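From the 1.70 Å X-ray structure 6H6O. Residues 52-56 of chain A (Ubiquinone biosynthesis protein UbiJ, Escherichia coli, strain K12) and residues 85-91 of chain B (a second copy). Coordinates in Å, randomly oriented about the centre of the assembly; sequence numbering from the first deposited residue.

Chain A (52-56) VKGFS
Chain B 85-91: YASVLPK

A tight turn of chain A rests on a short, helically wound segment of the second UbiJ copy, held by one aromatic ring, a close backbone approach and a bridging water, with no direct hydrogen bond between the stretches; together they bury 204 Å², both sides summed. In chain A, V52(A) to F55(A) form a type II beta turn closed by F55(A) N to V52(A) O at 3.1 Å. Its corners are K53(A) (phi/psi -58/136) and G54(A) (94/-16), between V52(A) at -89/115 and F55(A) at -102/142; S56(A) follows at -81/-12, chi1 61° (p), out of reach of chain B. V52(A), chi1 t, also makes no contact, and K53(A) starts sideways but sends its end away, with chi1 m, chi2 t, chi3 103° and chi4 t. F55(A) (chi1 -70°, m; chi2 82°) leaves its backbone sideways, yet its ring end comes nearer chain B and supplies most of the chain A contact, 75 Å².

Along chain B, Y85(B) (-75/154; chi1 -82°, m; chi2 -75°) makes no contact itself, but its O accepts from V88(B) N at 3.0 Å, starting the winding. A86(B) follows at -51/-38. Its O lies 3.3 Å from F55(A) CZ while accepting a hydrogen bond from L89(B) N at 3.1 Å, so the ring tip packs beside a carbonyl already engaged within its own chain. The small A86(B) side chain, directed sideways, adds an apolar contact, CB to F55(A) CZ at 4.1 Å.

S87(B) (-65/-16, chi1 59°, p) is the centre of the register: S87(B) CA is 5.1 Å from G54(A) CA. It is buried, with 50 Å² covered by chain A. Its CA sits 3.6 Å from F55(A) CE1, approached obliquely, and its CB is 3.7 Å from G54(A) O. Glycine suits this close approach twice over: an ideal CB on G54(A) would point toward chain B and lie 2.6 Å from S87(B) CB, a clash, and at these backbone angles it would also jam against the O of K53(A). The backbones are linked through water 1, which donates to both G54(A) O and S87(B) O, each at 2.7 Å, joining two acceptors that could not bond each other.

V88(B) (-82/-30, chi1 t) is buried but points away from chain A; its O accepts from K91(B) N at 2.9 Å. L89(B) (-52/-48; chi1 m, chi2 t) begins the 3-10 segment that runs to K91(B), and its sideways side chain comes no nearer to chain A than L89(B) CB to F55(A) CZ at 5.7 Å, too far for contact. P90(B) (-69/-8, C-gamma endo) points toward chain A and lays its CG 3.7 Å from F55(A) CE2, an oblique apolar contact; its compact ring fills space beside the phenyl group. K91(B) (-84/-1) ends the stretch with chi1 m and chi2 to chi4 all t, its NZ hydrogen-bonded elsewhere in the structure.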

# COMPACT_ATOMS: atom_id res chain seq x y z
N VAL A 52 -2.62 4.67 10.13
CA VAL A 52 -3.00 3.29 9.83
C VAL A 52 -2.57 2.46 11.04
O VAL A 52 -1.37 2.39 11.35
CB VAL A 52 -2.44 2.74 8.47
CG1 VAL A 52 -3.02 1.36 8.18
CG2 VAL A 52 -2.78 3.67 7.31
N LYS A 53 -3.55 1.87 11.76
CA LYS A 53 -3.30 1.06 12.94
C LYS A 53 -2.36 -0.12 12.59
O LYS A 53 -2.51 -0.73 11.53
CB LYS A 53 -4.61 0.53 13.54
CG LYS A 53 -5.37 1.56 14.35
CD LYS A 53 -6.28 0.89 15.35
CE LYS A 53 -5.75 0.92 16.75
NZ LYS A 53 -6.70 0.31 17.72
N GLY A 54 -1.37 -0.37 13.45
CA GLY A 54 -0.40 -1.43 13.22
C GLY A 54 0.86 -0.97 12.52
O GLY A 54 1.87 -1.68 12.53
N PHE A 55 0.82 0.22 11.91
CA PHE A 55 1.98 0.84 11.25
C PHE A 55 2.53 1.92 12.19
O PHE A 55 1.76 2.59 12.87
CB PHE A 55 1.58 1.43 9.89
CG PHE A 55 1.27 0.38 8.85
CD1 PHE A 55 0.02 -0.23 8.81
CD2 PHE A 55 2.23 -0.01 7.93
CE1 PHE A 55 -0.27 -1.20 7.85
CE2 PHE A 55 1.93 -0.96 6.95
CZ PHE A 55 0.68 -1.54 6.91
N SER A 56 3.85 2.06 12.24
CA SER A 56 4.49 3.01 13.15
C SER A 56 4.50 4.46 12.66
O SER A 56 4.80 5.36 13.44
CB SER A 56 5.90 2.54 13.50
OG SER A 56 6.69 2.46 12.32
N TYR B 85 -2.24 -9.89 7.63
CA TYR B 85 -2.84 -8.56 7.65
C TYR B 85 -1.78 -7.58 7.15
O TYR B 85 -0.58 -7.88 7.24
CB TYR B 85 -3.37 -8.17 9.05
CG TYR B 85 -4.74 -8.76 9.34
CD1 TYR B 85 -5.89 -8.22 8.75
CD2 TYR B 85 -4.90 -9.86 10.17
CE1 TYR B 85 -7.15 -8.77 8.98
CE2 TYR B 85 -6.15 -10.41 10.42
CZ TYR B 85 -7.28 -9.86 9.82
OH TYR B 85 -8.51 -10.41 10.07
N ALA B 86 -2.20 -6.43 6.58
CA ALA B 86 -1.32 -5.42 6.02
C ALA B 86 -0.21 -4.98 6.95
O ALA B 86 0.90 -4.79 6.48
CB ALA B 86 -2.13 -4.22 5.55
N SER B 87 -0.50 -4.86 8.27
CA SER B 87 0.51 -4.42 9.25
C SER B 87 1.70 -5.39 9.43
O SER B 87 2.75 -5.00 9.98
CB SER B 87 -0.15 -4.12 10.60
OG SER B 87 -0.82 -5.25 11.13
N VAL B 88 1.55 -6.64 8.96
CA VAL B 88 2.60 -7.66 9.05
C VAL B 88 3.62 -7.47 7.90
O VAL B 88 4.80 -7.76 8.09
CB VAL B 88 2.00 -9.11 9.12
CG1 VAL B 88 3.08 -10.19 9.09
CG2 VAL B 88 1.12 -9.28 10.35
N LEU B 89 3.15 -6.93 6.74
CA LEU B 89 3.96 -6.69 5.53
C LEU B 89 5.27 -5.89 5.78
O LEU B 89 6.30 -6.38 5.32
CB LEU B 89 3.15 -6.05 4.38
CG LEU B 89 1.87 -6.76 3.92
CD1 LEU B 89 1.20 -5.98 2.79
CD2 LEU B 89 2.13 -8.22 3.50
N PRO B 90 5.30 -4.74 6.52
CA PRO B 90 6.60 -4.08 6.77
C PRO B 90 7.53 -4.87 7.72
O PRO B 90 8.71 -4.50 7.85
CB PRO B 90 6.22 -2.72 7.36
CG PRO B 90 4.87 -2.92 7.95
CD PRO B 90 4.18 -3.97 7.13
N LYS B 91 7.03 -5.95 8.34
CA LYS B 91 7.85 -6.81 9.21
C LYS B 91 8.64 -7.86 8.38
O LYS B 91 9.45 -8.59 8.94
CB LYS B 91 7.00 -7.48 10.32
CG LYS B 91 6.32 -6.50 11.28
CD LYS B 91 5.38 -7.26 12.22
CE LYS B 91 4.61 -6.36 13.16
NZ LYS B 91 3.66 -7.12 14.02
O HOH W 1 3.88 -2.74 11.01